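PDB 2OOL: sensor protein from Rhodopseudomonas palustris, which senses light through a covalently bound biliverdin chromophore and probably relays the signal as a histidine kinase, of which this chain is the chromophore-binding part. Local coordinates for residues 26-34 / 217-225; 123-134 / 251-262. All coordinates share one frame; numbering follows the deposited sequence.

Contact 1 of 2, residues 26-34 / 217-225; sequences TECDREPIH and IPAQSRALY. With LBV (3-[2-[(Z)-[3-(2-carboxyethyl)-5-[(Z)-(4-ethenyl-3-methyl-5-oxidanylidene-pyrrol-2-ylidene)methyl]-4-methyl-pyrrol-1-ium -2-ylidene]methyl]-5-[(Z)-[(3E)-3-ethylidene-4-methyl-5-oxidanylidene-pyrrolidin-2-ylidene]methyl]-4-methyl-1H-pyrrol-3- yl]propanoic acid), chain C.
Three hydrogen bonds join residues 26-34 to the start of helix 219-227, and Gln220 makes two of them. Gln220 NE2 gives one N-H to Cys28 O (2.9 Å) and the other to Glu31 O (3.0 Å), each in the carbonyl plane and on a lone pair. CG of Gln220 sits between the backbone N and the carbonyl carbon (chi1 85°), and a bend at chi2 folds the amide toward these carbonyls; a glutamine suits the place because one nitrogen supplies both donors. A leucine here would probably leave Cys28 O and Glu31 O without this shared donor and free the turn that carries Cys28 to shift. The third bond is almost straight: Ala219 N reaches the anti lone pair of Asp29 OD1 at 2.8 Å, so the carboxylate takes up an N-H of the first helical turn, which has no carbonyl of a preceding turn to meet.

Apolar contacts fill in around these bonds. Ile33 CD1 lies 3.9 Å from Leu224 CD2, while Cys28 CB meets the ring of Pro218 at CB.

The chromophore closes the contact. Cys28 SG is bonded covalently to LBV CBA (1.7 Å), and Pro218 CD packs against LBV C1B. Tyr225 OH donates to the propionate oxygen O2B of LBV at 2.7 Å. A cysteine in the N-terminal segment of the chain, linked to a bilin held in the GAF pocket, is characteristic of bacteriophytochromes.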
loop_
_atom_site.group_PDB
_atom_site.type_symbol
_atom_site.label_atom_id
_atom_site.label_comp_id
_atom_site.label_asym_id
_atom_site.label_seq_id
_atom_site.Cartn_x
_atom_site.Cartn_y
_atom_site.Cartn_z
ATOM N N THR A 26 -37.462 7.630 20.795
ATOM C CA THR A 26 -36.026 7.232 20.613
ATOM C C THR A 26 -35.688 5.906 21.356
ATOM O O THR A 26 -34.828 5.834 22.256
ATOM C CB THR A 26 -35.019 8.419 20.940
ATOM O OG1 THR A 26 -35.174 9.484 19.975
ATOM C CG2 THR A 26 -33.559 7.946 20.900
ATOM N N GLU A 27 -36.384 4.851 20.927
ATOM C CA GLU A 27 -35.875 3.482 20.994
ATOM C C GLU A 27 -34.658 3.255 20.038
ATOM O O GLU A 27 -34.192 2.136 19.881
ATOM C CB GLU A 27 -36.992 2.484 20.632
ATOM C CG GLU A 27 -37.771 1.867 21.831
ATOM C CD GLU A 27 -38.862 2.785 22.380
ATOM O OE1 GLU A 27 -38.882 3.978 21.987
ATOM O OE2 GLU A 27 -39.699 2.308 23.201
ATOM N N CYS A 28 -34.156 4.305 19.398
ATOM C CA CYS A 28 -33.016 4.173 18.489
ATOM C C CYS A 28 -31.839 3.501 19.126
ATOM O O CYS A 28 -31.257 2.562 18.555
ATOM C CB CYS A 28 -32.555 5.532 18.036
ATOM S SG CYS A 28 -33.685 6.209 16.930
ATOM N N ASP A 29 -31.491 3.973 20.317
ATOM C CA ASP A 29 -30.261 3.558 20.961
ATOM C C ASP A 29 -30.376 2.206 21.641
ATOM O O ASP A 29 -29.372 1.691 22.060
ATOM C CB ASP A 29 -29.772 4.586 21.990
ATOM C CG ASP A 29 -29.877 6.039 21.517
ATOM O OD1 ASP A 29 -28.965 6.585 20.840
ATOM O OD2 ASP A 29 -30.865 6.671 21.912
ATOM N N ARG A 30 -31.578 1.631 21.750
ATOM C CA ARG A 30 -31.766 0.368 22.417
ATOM C C ARG A 30 -31.717 -0.885 21.554
ATOM O O ARG A 30 -31.639 -1.968 22.078
ATOM C CB ARG A 30 -33.102 0.361 23.142
ATOM C CG ARG A 30 -33.236 1.462 24.190
ATOM C CD ARG A 30 -34.571 1.315 24.884
ATOM N NE ARG A 30 -34.821 2.493 25.693
ATOM C CZ ARG A 30 -34.480 2.607 26.970
ATOM N NH1 ARG A 30 -33.879 1.595 27.565
ATOM N NH2 ARG A 30 -34.720 3.750 27.632
ATOM N N GLU A 31 -31.785 -0.760 20.236
ATOM C CA GLU A 31 -31.796 -1.968 19.408
ATOM C C GLU A 31 -30.471 -2.734 19.605
ATOM O O GLU A 31 -29.399 -2.152 19.510
ATOM C CB GLU A 31 -31.999 -1.592 17.919
ATOM C CG GLU A 31 -32.078 -2.854 16.991
ATOM C CD GLU A 31 -32.099 -2.491 15.521
ATOM O OE1 GLU A 31 -32.104 -1.272 15.181
ATOM O OE2 GLU A 31 -32.123 -3.440 14.729
ATOM N N PRO A 32 -30.531 -4.006 19.915
ATOM C CA PRO A 32 -29.284 -4.775 20.094
ATOM C C PRO A 32 -28.603 -5.245 18.803
ATOM O O PRO A 32 -28.589 -6.444 18.479
ATOM C CB PRO A 32 -29.750 -5.927 20.943
ATOM C CG PRO A 32 -31.170 -6.125 20.566
ATOM C CD PRO A 32 -31.723 -4.810 20.280
ATOM N N ILE A 33 -27.990 -4.295 18.099
ATOM C CA ILE A 33 -27.419 -4.537 16.794
ATOM C C ILE A 33 -26.309 -5.627 16.729
ATOM O O ILE A 33 -26.000 -6.137 15.660
ATOM C CB ILE A 33 -26.983 -3.229 16.123
ATOM C CG1 ILE A 33 -25.880 -2.475 16.909
ATOM C CG2 ILE A 33 -28.203 -2.261 15.966
ATOM C CD1 ILE A 33 -25.055 -1.432 16.010
ATOM N N HIS A 34 -25.743 -5.986 17.865
ATOM C CA HIS A 34 -24.606 -6.887 17.902
ATOM C C HIS A 34 -24.998 -8.365 17.870
ATOM O O HIS A 34 -24.147 -9.201 17.565
ATOM C CB HIS A 34 -23.749 -6.614 19.139
ATOM C CG HIS A 34 -24.482 -6.759 20.430
ATOM N ND1 HIS A 34 -25.540 -5.947 20.779
ATOM C CD2 HIS A 34 -24.310 -7.612 21.466
ATOM C CE1 HIS A 34 -26.004 -6.312 21.966
ATOM N NE2 HIS A 34 -25.262 -7.314 22.412
ATOM N N ILE A 217 -26.931 8.165 13.844
ATOM C CA ILE A 217 -25.922 7.167 14.221
ATOM C C ILE A 217 -25.999 7.042 15.750
ATOM O O ILE A 217 -25.179 7.626 16.457
ATOM C CB ILE A 217 -24.482 7.547 13.783
ATOM C CG1 ILE A 217 -24.450 8.006 12.309
ATOM C CG2 ILE A 217 -23.548 6.365 13.982
ATOM C CD1 ILE A 217 -23.044 8.386 11.764
ATOM N N PRO A 218 -26.988 6.272 16.259
ATOM C CA PRO A 218 -27.329 6.250 17.675
ATOM C C PRO A 218 -26.227 5.675 18.540
ATOM O O PRO A 218 -25.193 5.199 18.035
ATOM C CB PRO A 218 -28.601 5.420 17.716
ATOM C CG PRO A 218 -28.509 4.560 16.501
ATOM C CD PRO A 218 -27.840 5.359 15.486
ATOM N N ALA A 219 -26.438 5.765 19.847
ATOM C CA ALA A 219 -25.386 5.548 20.854
ATOM C C ALA A 219 -24.767 4.163 20.836
ATOM O O ALA A 219 -23.565 4.010 21.068
ATOM C CB ALA A 219 -25.901 5.907 22.316
ATOM N N GLN A 220 -25.564 3.129 20.620
ATOM C CA GLN A 220 -25.004 1.757 20.650
ATOM C C GLN A 220 -24.167 1.515 19.369
ATOM O O GLN A 220 -23.161 0.806 19.374
ATOM C CB GLN A 220 -26.107 0.715 20.885
ATOM C CG GLN A 220 -26.858 0.237 19.653
ATOM C CD GLN A 220 -27.877 1.228 19.121
ATOM O OE1 GLN A 220 -27.617 2.413 19.080
ATOM N NE2 GLN A 220 -29.052 0.740 18.739
ATOM N N SER A 221 -24.588 2.126 18.275
ATOM C CA SER A 221 -23.853 2.057 16.990
ATOM C C SER A 221 -22.514 2.725 17.127
ATOM O O SER A 221 -21.501 2.199 16.714
ATOM C CB SER A 221 -24.646 2.763 15.872
ATOM O OG SER A 221 -25.979 2.249 15.844
ATOM N N ARG A 222 -22.513 3.914 17.705
ATOM C CA ARG A 222 -21.265 4.657 17.920
ATOM C C ARG A 222 -20.298 3.956 18.837
ATOM O O ARG A 222 -19.103 3.972 18.564
ATOM C CB ARG A 222 -21.552 6.004 18.487
ATOM C CG ARG A 222 -21.999 6.941 17.491
ATOM C CD ARG A 222 -22.010 8.313 18.028
ATOM N NE ARG A 222 -23.367 8.704 18.388
ATOM C CZ ARG A 222 -23.821 8.855 19.602
ATOM N NH1 ARG A 222 -23.038 8.634 20.667
ATOM N NH2 ARG A 222 -25.081 9.227 19.744
ATOM N N ALA A 223 -20.794 3.389 19.942
ATOM C CA ALA A 223 -19.977 2.484 20.816
ATOM C C ALA A 223 -19.357 1.303 20.007
ATOM O O ALA A 223 -18.141 1.044 20.079
ATOM C CB ALA A 223 -20.838 1.944 22.064
ATOM N N LEU A 224 -20.162 0.597 19.227
ATOM C CA LEU A 224 -19.618 -0.480 18.367
ATOM C C LEU A 224 -18.585 0.059 17.390
ATOM O O LEU A 224 -17.496 -0.489 17.270
ATOM C CB LEU A 224 -20.726 -1.187 17.591
ATOM C CG LEU A 224 -20.299 -2.397 16.703
ATOM C CD1 LEU A 224 -19.626 -3.493 17.491
ATOM C CD2 LEU A 224 -21.500 -3.003 16.028
ATOM N N TYR A 225 -18.907 1.153 16.710
ATOM C CA TYR A 225 -17.981 1.691 15.721
ATOM C C TYR A 225 -16.694 2.227 16.305
ATOM O O TYR A 225 -15.751 2.410 15.579
ATOM C CB TYR A 225 -18.641 2.728 14.877
ATOM C CG TYR A 225 -19.879 2.267 14.184
ATOM C CD1 TYR A 225 -20.153 0.904 13.969
ATOM C CD2 TYR A 225 -20.796 3.187 13.730
ATOM C CE1 TYR A 225 -21.304 0.508 13.340
ATOM C CE2 TYR A 225 -21.929 2.792 13.077
ATOM C CZ TYR A 225 -22.179 1.452 12.886
ATOM O OH TYR A 225 -23.329 1.085 12.230
HETATM C C1A LBV C . -31.875 6.648 11.752
HETATM C C1B LBV C . -29.077 3.383 12.878
HETATM O O1B LBV C . -26.315 -2.457 12.479
HETATM C C1C LBV C . -25.391 4.338 10.407
HETATM O O1C LBV C . -21.793 3.104 6.861
HETATM C C1D LBV C . -25.151 8.338 7.880
HETATM C C2A LBV C . -32.888 6.536 12.864
HETATM C C2B LBV C . -28.532 2.186 13.362
HETATM O O2B LBV C . -24.398 -1.403 12.231
HETATM C C2C LBV C . -24.145 4.375 9.745
HETATM O O2C LBV C . -23.926 2.927 6.300
HETATM C C2D LBV C . -25.248 9.745 7.863
HETATM C C3A LBV C . -32.248 5.350 13.610
HETATM C C3B LBV C . -27.284 2.007 12.770
HETATM C C3C LBV C . -24.069 5.606 9.114
HETATM C C3D LBV C . -24.645 10.155 6.694
HETATM C C4A LBV C . -31.061 4.950 12.938
HETATM C C4B LBV C . -27.046 3.147 11.946
HETATM C C4C LBV C . -25.267 6.299 9.357
HETATM C C4D LBV C . -24.207 9.001 6.030
HETATM C CAA LBV C . -32.729 4.742 14.792
HETATM C CAB LBV C . -26.357 0.802 12.994
HETATM C CAC LBV C . -23.006 3.333 9.656
HETATM C CAD LBV C . -24.555 11.464 6.284
HETATM C CBA LBV C . -33.972 5.144 15.655
HETATM C CBB LBV C . -26.407 -0.182 11.843
HETATM C CBC LBV C . -23.298 2.289 8.532
HETATM C CBD LBV C . -23.924 11.854 5.108
HETATM C CGB LBV C . -25.631 -1.458 12.223
HETATM C CGC LBV C . -22.976 2.811 7.093
HETATM C CHB LBV C . -30.294 3.858 13.386
HETATM C CHC LBV C . -25.839 3.249 11.188
HETATM C CHD LBV C . -25.642 7.576 8.932
HETATM C CMA LBV C . -34.247 6.158 12.253
HETATM C CMB LBV C . -29.207 1.208 14.349
HETATM C CMC LBV C . -22.827 6.032 8.301
HETATM C CMD LBV C . -25.871 10.693 8.911
HETATM N N_A LBV C . -30.888 5.735 11.868
HETATM O O_A LBV C . -31.930 7.474 10.845
HETATM N N_B LBV C . -28.145 3.911 12.066
HETATM N N_C LBV C . -26.010 5.496 10.122
HETATM N N_D LBV C . -24.548 7.949 6.772
HETATM O O_D LBV C . -23.613 8.915 4.941
#

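Contact 2 of 2, residues 123-134 / 251-262; sequences HRHDSIVILELE and LGGPIDLSFSVL
Glu132 OE2 is gripped by two donors, Ser260 OG and Leu262 N, both at 2.8 Å, reaching it from opposite faces of the carboxylate plane. Glu132 OE1 takes Val261 N on its syn lone pair at 2.9 Å. A glutamate suits this buried strand position: its extended chain carries both oxygens to successive backbone N-H groups, which probably help to stabilise its negative charge.

Farther along the hairpin two histidines meet Phe259. The carbon CB of Phe259 lies over the face of the His123 ring in a CH-pi contact, while its ring turns an edge to the face of His125, with centroids 5.1 Å apart and planes at 72°. With CG of His125 anti to the backbone N (chi1 177°), the imidazole extends to where His125 NE2 makes a weak bond to Asp256 OD2 (3.3 Å). One water joins His123 NE2, Asp256 O and Phe259 N. Asp256 OD1 accepts from Ser258 N, which makes an Asx turn, and also from Ser258 OG.

Among the apolar contacts, Ile130 CD1 packs on Ile255 CG2 at 3.9 Å. The loop 251-262, between strand 241-244 and helix 267-276, thus packs against strand 128-134 and the end of strand 114-125 in the PAS sheet, with Ile130 and Ile255 also touching strand 44-48.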
loop_
_atom_site.group_PDB
_atom_site.type_symbol
_atom_site.label_atom_id
_atom_site.label_comp_id
_atom_site.label_asym_id
_atom_site.label_seq_id
_atom_site.Cartn_x
_atom_site.Cartn_y
_atom_site.Cartn_z
ATOM N N HIS A 123 -11.725 -14.680 13.384
ATOM C CA HIS A 123 -11.590 -13.967 14.642
ATOM C C HIS A 123 -12.077 -14.742 15.867
ATOM O O HIS A 123 -12.862 -15.678 15.763
ATOM C CB HIS A 123 -12.204 -12.558 14.568
ATOM C CG HIS A 123 -13.657 -12.500 14.881
ATOM N ND1 HIS A 123 -14.624 -12.489 13.897
ATOM C CD2 HIS A 123 -14.310 -12.339 16.063
ATOM C CE1 HIS A 123 -15.817 -12.356 14.464
ATOM N NE2 HIS A 123 -15.655 -12.269 15.782
ATOM N N ARG A 124 -11.555 -14.320 17.013
ATOM C CA ARG A 124 -11.832 -14.908 18.335
ATOM C C ARG A 124 -12.537 -13.881 19.213
ATOM O O ARG A 124 -12.022 -12.802 19.362
ATOM C CB ARG A 124 -10.521 -15.182 19.017
ATOM C CG ARG A 124 -9.931 -16.532 18.759
ATOM C CD ARG A 124 -8.789 -16.757 19.778
ATOM N NE ARG A 124 -7.968 -17.916 19.445
ATOM C CZ ARG A 124 -7.170 -18.013 18.379
ATOM N NH1 ARG A 124 -7.041 -17.007 17.508
ATOM N NH2 ARG A 124 -6.492 -19.145 18.190
ATOM N N HIS A 125 -13.690 -14.203 19.790
ATOM C CA HIS A 125 -14.457 -13.256 20.649
ATOM C C HIS A 125 -15.400 -14.192 21.415
ATOM O O HIS A 125 -15.822 -15.220 20.879
ATOM C CB HIS A 125 -15.123 -12.137 19.754
ATOM C CG HIS A 125 -16.004 -11.141 20.490
ATOM N ND1 HIS A 125 -15.538 -10.314 21.495
ATOM C CD2 HIS A 125 -17.318 -10.831 20.336
ATOM C CE1 HIS A 125 -16.528 -9.556 21.936
ATOM N NE2 HIS A 125 -17.617 -9.851 21.247
ATOM N N ASP A 126 -15.592 -13.974 22.729
ATOM C CA ASP A 126 -16.486 -14.838 23.540
ATOM C C ASP A 126 -16.178 -16.292 23.559
ATOM O O ASP A 126 -17.072 -17.163 23.530
ATOM C CB ASP A 126 -17.940 -14.640 23.127
ATOM C CG ASP A 126 -18.485 -13.271 23.583
ATOM O OD1 ASP A 126 -17.695 -12.428 24.062
ATOM O OD2 ASP A 126 -19.724 -13.079 23.549
ATOM N N SER A 127 -14.898 -16.585 23.696
ATOM C CA SER A 127 -14.464 -17.942 23.897
ATOM C C SER A 127 -14.726 -18.804 22.674
ATOM O O SER A 127 -14.634 -20.029 22.744
ATOM C CB SER A 127 -15.116 -18.521 25.205
ATOM O OG SER A 127 -15.327 -17.416 26.119
ATOM N N ILE A 128 -15.020 -18.176 21.523
ATOM C CA ILE A 128 -15.248 -18.936 20.279
ATOM C C ILE A 128 -14.536 -18.350 19.079
ATOM O O ILE A 128 -14.099 -17.216 19.108
ATOM C CB ILE A 128 -16.775 -19.084 19.948
ATOM C CG1 ILE A 128 -17.446 -17.722 19.795
ATOM C CG2 ILE A 128 -17.486 -19.953 21.024
ATOM C CD1 ILE A 128 -18.710 -17.755 19.020
ATOM N N VAL A 129 -14.512 -19.104 17.982
ATOM C CA VAL A 129 -13.835 -18.706 16.753
ATOM C C VAL A 129 -14.856 -18.652 15.669
ATOM O O VAL A 129 -15.595 -19.597 15.501
ATOM C CB VAL A 129 -12.765 -19.756 16.357
ATOM C CG1 VAL A 129 -12.088 -19.361 15.059
ATOM C CG2 VAL A 129 -11.750 -19.939 17.507
ATOM N N ILE A 130 -14.893 -17.535 14.945
ATOM C CA ILE A 130 -15.840 -17.297 13.894
ATOM C C ILE A 130 -14.989 -17.192 12.624
ATOM O O ILE A 130 -14.020 -16.445 12.604
ATOM C CB ILE A 130 -16.633 -16.008 14.133
ATOM C CG1 ILE A 130 -17.590 -16.146 15.330
ATOM C CG2 ILE A 130 -17.400 -15.563 12.859
ATOM C CD1 ILE A 130 -18.466 -14.925 15.661
ATOM N N LEU A 131 -15.319 -17.993 11.616
ATOM C CA LEU A 131 -14.695 -17.903 10.298
ATOM C C LEU A 131 -15.707 -17.357 9.306
ATOM O O LEU A 131 -16.825 -17.842 9.231
ATOM C CB LEU A 131 -14.207 -19.270 9.854
ATOM C CG LEU A 131 -13.697 -19.383 8.386
ATOM C CD1 LEU A 131 -12.404 -18.583 8.167
ATOM C CD2 LEU A 131 -13.489 -20.803 7.987
ATOM N N GLU A 132 -15.324 -16.365 8.531
ATOM C CA GLU A 132 -16.223 -15.838 7.546
ATOM C C GLU A 132 -15.565 -15.918 6.167
ATOM O O GLU A 132 -14.388 -15.663 6.049
ATOM C CB GLU A 132 -16.576 -14.400 7.910
ATOM C CG GLU A 132 -17.403 -14.273 9.193
ATOM C CD GLU A 132 -17.650 -12.833 9.589
ATOM O OE1 GLU A 132 -16.718 -12.207 10.114
ATOM O OE2 GLU A 132 -18.774 -12.340 9.382
ATOM N N LEU A 133 -16.346 -16.285 5.156
ATOM C CA LEU A 133 -15.865 -16.512 3.796
ATOM C C LEU A 133 -16.415 -15.444 2.912
ATOM O O LEU A 133 -17.632 -15.345 2.760
ATOM C CB LEU A 133 -16.363 -17.885 3.298
ATOM C CG LEU A 133 -15.874 -19.128 4.004
ATOM C CD1 LEU A 133 -16.285 -20.361 3.211
ATOM C CD2 LEU A 133 -14.391 -19.064 4.226
ATOM N N GLU A 134 -15.544 -14.595 2.387
ATOM C CA GLU A 134 -15.917 -13.473 1.496
ATOM C C GLU A 134 -15.376 -13.755 0.105
ATOM O O GLU A 134 -14.435 -14.487 -0.021
ATOM C CB GLU A 134 -15.248 -12.148 1.952
ATOM C CG GLU A 134 -15.930 -11.414 3.093
ATOM C CD GLU A 134 -15.397 -9.989 3.335
ATOM O OE1 GLU A 134 -14.380 -9.568 2.687
ATOM O OE2 GLU A 134 -15.969 -9.324 4.239
ATOM N N LEU A 251 -20.466 -20.482 25.927
ATOM C CA LEU A 251 -21.046 -19.629 26.970
ATOM C C LEU A 251 -22.560 -19.649 27.041
ATOM O O LEU A 251 -23.103 -19.355 28.127
ATOM C CB LEU A 251 -20.595 -18.210 26.819
ATOM C CG LEU A 251 -19.083 -18.003 26.744
ATOM C CD1 LEU A 251 -18.861 -16.551 26.426
ATOM C CD2 LEU A 251 -18.289 -18.426 28.009
ATOM N N GLY A 252 -23.246 -20.082 25.972
ATOM C CA GLY A 252 -24.698 -20.015 25.947
ATOM C C GLY A 252 -24.976 -18.646 25.388
ATOM O O GLY A 252 -24.035 -17.845 25.124
ATOM N N GLY A 253 -26.257 -18.391 25.139
ATOM C CA GLY A 253 -26.703 -17.169 24.624
ATOM C C GLY A 253 -26.492 -17.080 23.123
ATOM O O GLY A 253 -25.887 -17.959 22.534
ATOM N N PRO A 254 -26.989 -15.994 22.513
ATOM C CA PRO A 254 -26.857 -15.716 21.084
ATOM C C PRO A 254 -25.415 -15.455 20.693
ATOM O O PRO A 254 -24.631 -15.116 21.537
ATOM C CB PRO A 254 -27.638 -14.410 20.893
ATOM C CG PRO A 254 -27.822 -13.837 22.270
ATOM C CD PRO A 254 -27.710 -14.929 23.243
ATOM N N ILE A 255 -25.075 -15.567 19.416
ATOM C CA ILE A 255 -23.721 -15.311 19.000
ATOM C C ILE A 255 -23.527 -13.792 18.809
ATOM O O ILE A 255 -24.235 -13.154 18.035
ATOM C CB ILE A 255 -23.352 -16.132 17.698
ATOM C CG1 ILE A 255 -23.356 -17.639 18.033
ATOM C CG2 ILE A 255 -21.989 -15.746 17.209
ATOM C CD1 ILE A 255 -23.367 -18.601 16.831
ATOM N N ASP A 256 -22.551 -13.266 19.532
ATOM C CA ASP A 256 -22.159 -11.886 19.484
ATOM C C ASP A 256 -21.381 -11.641 18.199
ATOM O O ASP A 256 -20.239 -12.075 18.053
ATOM C CB ASP A 256 -21.303 -11.551 20.729
ATOM C CG ASP A 256 -20.991 -10.092 20.842
ATOM O OD1 ASP A 256 -20.983 -9.370 19.820
ATOM O OD2 ASP A 256 -20.800 -9.631 21.977
ATOM N N LEU A 257 -22.010 -10.943 17.264
ATOM C CA LEU A 257 -21.394 -10.656 15.976
ATOM C C LEU A 257 -20.698 -9.310 15.950
ATOM O O LEU A 257 -20.327 -8.807 14.893
ATOM C CB LEU A 257 -22.445 -10.808 14.904
ATOM C CG LEU A 257 -23.032 -12.223 14.802
ATOM C CD1 LEU A 257 -24.188 -12.260 13.860
ATOM C CD2 LEU A 257 -21.965 -13.162 14.307
ATOM N N SER A 258 -20.439 -8.724 17.117
ATOM C CA SER A 258 -19.746 -7.414 17.143
ATOM C C SER A 258 -18.573 -7.288 16.160
ATOM O O SER A 258 -18.453 -6.265 15.458
ATOM C CB SER A 258 -19.235 -7.093 18.538
ATOM O OG SER A 258 -20.286 -6.926 19.461
ATOM N N PHE A 259 -17.688 -8.295 16.128
ATOM C CA PHE A 259 -16.472 -8.273 15.306
ATOM C C PHE A 259 -16.587 -9.052 13.983
ATOM O O PHE A 259 -15.601 -9.279 13.301
ATOM C CB PHE A 259 -15.277 -8.691 16.136
ATOM C CG PHE A 259 -14.934 -7.704 17.181
ATOM C CD1 PHE A 259 -14.208 -6.561 16.849
ATOM C CD2 PHE A 259 -15.436 -7.825 18.458
ATOM C CE1 PHE A 259 -13.936 -5.606 17.805
ATOM C CE2 PHE A 259 -15.154 -6.865 19.443
ATOM C CZ PHE A 259 -14.415 -5.741 19.099
ATOM N N SER A 260 -17.804 -9.366 13.563
ATOM C CA SER A 260 -18.012 -10.112 12.356
ATOM C C SER A 260 -18.268 -9.205 11.154
ATOM O O SER A 260 -19.111 -8.319 11.207
ATOM C CB SER A 260 -19.188 -11.095 12.537
ATOM O OG SER A 260 -20.084 -10.878 11.415
ATOM N N VAL A 261 -17.552 -9.449 10.049
ATOM C CA VAL A 261 -17.678 -8.620 8.850
ATOM C C VAL A 261 -18.999 -8.804 8.147
ATOM O O VAL A 261 -19.420 -7.898 7.404
ATOM C CB VAL A 261 -16.455 -8.791 7.854
ATOM C CG1 VAL A 261 -15.171 -8.230 8.501
ATOM C CG2 VAL A 261 -16.229 -10.231 7.456
ATOM N N LEU A 262 -19.708 -9.916 8.384
ATOM C CA LEU A 262 -20.999 -10.178 7.699
ATOM C C LEU A 262 -22.246 -9.950 8.544
ATOM O O LEU A 262 -23.332 -10.185 8.067
ATOM C CB LEU A 262 -21.056 -11.645 7.188
ATOM C CG LEU A 262 -19.922 -12.145 6.274
ATOM C CD1 LEU A 262 -19.965 -13.654 6.031
ATOM C CD2 LEU A 262 -19.968 -11.411 4.982
HETATM O O HOH W 1 -17.949 -11.043 17.011
HETATM O O HOH W 2 -20.951 -14.967 21.592
#

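Both contacts pair a piece of the PAS region with a piece of the GAF region, and their segments alternate along the chain; their centres lie about 19 Å apart. They meet directly where His34 O stands 2.8 Å from Leu257 N, a probable hydrogen bond, with His34 CB packing on Ser258 OG at 3.5 Å and Leu224 CD1 lying 3.6 Å from Ser258 O. Contact 1 forms part of the bilin pocket, whereas contact 2 is set back from it, the side chain of Leu257 being about 10 Å from LBV. Just beyond residues 251-262, Arg263 binds both Ile33 O and LBV, and Ser266 binds both Glu31 and LBV, continuing the connection to the chromophore.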